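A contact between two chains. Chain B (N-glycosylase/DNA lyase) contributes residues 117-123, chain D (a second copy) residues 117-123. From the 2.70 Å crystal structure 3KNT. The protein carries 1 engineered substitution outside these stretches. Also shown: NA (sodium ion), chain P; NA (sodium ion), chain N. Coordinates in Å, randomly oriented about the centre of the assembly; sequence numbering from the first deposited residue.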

# COMPACT_ATOMS: atom_id res chain seq x y z
N GLU B 117 -14.39 3.99 1.82
CA GLU B 117 -13.38 4.67 2.62
C GLU B 117 -13.96 5.10 3.96
O GLU B 117 -13.29 5.04 5.00
CB GLU B 117 -12.85 5.89 1.88
CG GLU B 117 -11.52 6.41 2.39
CD GLU B 117 -10.37 5.50 2.01
OE1 GLU B 117 -9.45 5.97 1.30
OE2 GLU B 117 -10.38 4.32 2.41
N PHE B 118 -15.21 5.54 3.93
CA PHE B 118 -15.90 6.00 5.13
C PHE B 118 -16.23 4.83 6.05
O PHE B 118 -15.75 4.76 7.18
CB PHE B 118 -17.18 6.74 4.76
CG PHE B 118 -18.00 7.16 5.94
CD1 PHE B 118 -18.87 6.28 6.55
CD2 PHE B 118 -17.89 8.45 6.45
CE1 PHE B 118 -19.62 6.66 7.64
CE2 PHE B 118 -18.65 8.84 7.54
CZ PHE B 118 -19.51 7.94 8.14
N LEU B 119 -17.06 3.93 5.55
CA LEU B 119 -17.49 2.76 6.31
C LEU B 119 -16.33 2.09 7.03
O LEU B 119 -16.44 1.69 8.19
CB LEU B 119 -18.18 1.74 5.39
CG LEU B 119 -19.42 2.19 4.63
CD1 LEU B 119 -19.88 1.10 3.67
CD2 LEU B 119 -20.54 2.57 5.59
N VAL B 120 -15.20 1.98 6.34
CA VAL B 120 -14.04 1.26 6.85
C VAL B 120 -13.40 1.89 8.08
O VAL B 120 -12.76 1.19 8.86
CB VAL B 120 -12.97 1.12 5.75
CG1 VAL B 120 -11.63 0.75 6.33
CG2 VAL B 120 -13.42 0.11 4.74
N ARG B 121 -13.55 3.20 8.24
CA ARG B 121 -12.86 3.87 9.32
C ARG B 121 -13.78 4.51 10.35
O ARG B 121 -13.31 5.12 11.29
CB ARG B 121 -11.87 4.90 8.78
CG ARG B 121 -12.50 6.05 8.05
CD ARG B 121 -11.70 7.32 8.29
NE ARG B 121 -11.96 7.86 9.62
CZ ARG B 121 -11.25 8.83 10.18
NH1 ARG B 121 -10.22 9.37 9.53
NH2 ARG B 121 -11.56 9.27 11.40
N ASN B 122 -15.09 4.34 10.18
CA ASN B 122 -16.07 4.80 11.17
C ASN B 122 -16.89 3.67 11.84
O ASN B 122 -17.65 3.90 12.78
CB ASN B 122 -17.01 5.81 10.55
CG ASN B 122 -16.33 7.10 10.24
OD1 ASN B 122 -16.14 7.95 11.11
ND2 ASN B 122 -15.95 7.27 8.98
N ILE B 123 -16.73 2.45 11.33
CA ILE B 123 -17.44 1.33 11.90
C ILE B 123 -16.46 0.27 12.32
O ILE B 123 -15.87 -0.43 11.49
CB ILE B 123 -18.44 0.77 10.92
CG1 ILE B 123 -19.43 1.86 10.55
CG2 ILE B 123 -19.19 -0.38 11.55
CD1 ILE B 123 -20.16 1.61 9.28
N GLU D 117 -14.70 16.21 16.89
CA GLU D 117 -13.76 15.77 15.86
C GLU D 117 -14.51 15.19 14.67
O GLU D 117 -14.09 15.35 13.52
CB GLU D 117 -12.83 14.71 16.44
CG GLU D 117 -11.36 14.93 16.12
CD GLU D 117 -10.72 15.97 17.02
OE1 GLU D 117 -9.84 15.60 17.83
OE2 GLU D 117 -11.11 17.15 16.93
N PHE D 118 -15.63 14.53 14.95
CA PHE D 118 -16.40 13.84 13.93
C PHE D 118 -17.20 14.80 13.05
O PHE D 118 -17.26 14.64 11.83
CB PHE D 118 -17.36 12.83 14.58
CG PHE D 118 -18.15 12.02 13.61
CD1 PHE D 118 -19.42 12.42 13.22
CD2 PHE D 118 -17.63 10.85 13.08
CE1 PHE D 118 -20.15 11.67 12.32
CE2 PHE D 118 -18.35 10.10 12.18
CZ PHE D 118 -19.62 10.51 11.80
N LEU D 119 -17.80 15.80 13.68
CA LEU D 119 -18.63 16.77 12.98
C LEU D 119 -17.81 17.62 12.01
O LEU D 119 -18.25 17.89 10.89
CB LEU D 119 -19.36 17.67 13.98
CG LEU D 119 -20.20 16.97 15.05
CD1 LEU D 119 -20.73 17.97 16.07
CD2 LEU D 119 -21.34 16.20 14.40
N VAL D 120 -16.63 18.03 12.44
CA VAL D 120 -15.74 18.84 11.63
C VAL D 120 -15.48 18.20 10.28
O VAL D 120 -15.86 18.76 9.25
CB VAL D 120 -14.39 19.05 12.32
CG1 VAL D 120 -13.43 19.75 11.39
CG2 VAL D 120 -14.57 19.83 13.62
N ARG D 121 -14.87 17.02 10.28
CA ARG D 121 -14.44 16.39 9.04
C ARG D 121 -15.57 15.80 8.22
O ARG D 121 -15.43 15.62 7.00
CB ARG D 121 -13.37 15.32 9.29
CG ARG D 121 -13.93 13.97 9.70
CD ARG D 121 -12.99 12.83 9.26
NE ARG D 121 -13.18 12.48 7.85
CZ ARG D 121 -12.41 11.65 7.16
NH1 ARG D 121 -11.37 11.07 7.76
NH2 ARG D 121 -12.67 11.39 5.88
N ASN D 122 -16.69 15.50 8.88
CA ASN D 122 -17.83 14.85 8.23
C ASN D 122 -18.99 15.79 7.88
O ASN D 122 -19.96 15.39 7.23
CB ASN D 122 -18.34 13.69 9.07
CG ASN D 122 -17.36 12.55 9.13
OD1 ASN D 122 -17.00 11.97 8.10
ND2 ASN D 122 -16.94 12.20 10.33
N ILE D 123 -18.90 17.04 8.30
CA ILE D 123 -19.90 17.99 7.86
C ILE D 123 -19.25 19.19 7.18
O ILE D 123 -18.46 19.92 7.80
CB ILE D 123 -20.88 18.37 8.98
CG1 ILE D 123 -21.47 17.10 9.59
CG2 ILE D 123 -22.02 19.24 8.44
CD1 ILE D 123 -22.64 17.35 10.51
NA NA P . -16.29 20.49 8.05
NA NA N . -13.46 -0.27 10.84

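The two stretches are the C-terminal ends of equivalent helices in two copies of the protein. They run nearly antiparallel, at 171°, with axes 14.0 Å apart. The backbones therefore do not touch, and side chains span the gap. B:Phe118 lies across from D:Asn122, and D:Phe118 from B:Asn122. Together the stretches bury 224 Å². No hydrogen bond crosses between them.

The main contacts pair an aromatic ring with an amide oxygen. B:Asn122 OD1 lies 3.3 Å from D:Phe118 CE2, and D:Asn122 OD1 lies 3.6 Å from B:Phe118 CE2. Each oxygen sits at the edge of the ring, near its plane, where the ring's C-H groups carry slight positive charge. B:Asn122 and D:Asn122 each point CB toward the partner. Chi1 is m in both.

Hydrogen bonds within each chain fix these amides. B:Asn122 ND2 donates to B:Phe118 O at 3.1 Å, and D:Asn122 ND2 donates to D:Phe118 O at 2.9 Å. With the nitrogen turned back to its own helix, the oxygen is left to face the other chain. Asparagine suits this place because its short side chain offers both groups.

The apolar contact is slight. B:Phe118 CZ and D:Phe118 CZ are 4.5 Å apart. In B:Phe118 and D:Phe118 the CA-to-CB bond points sideways to the other stretch, with chi1 t, yet the ring end comes nearer the partner. Both phenylalanines are buried.

The arginine contact is one of like charges and is not in itself attractive. B:Arg121 NH1 and D:Arg121 NH1 are only 2.7 Å apart, but both are donors. Their long, exposed side chains extend toward each other and meet between the helices, covering surface without a hydrogen bond between them.

B:Val120 O and B:Ile123 O bind one sodium ion, D:Val120 O and D:Ile123 O the other; none of these residues touches the other stretch.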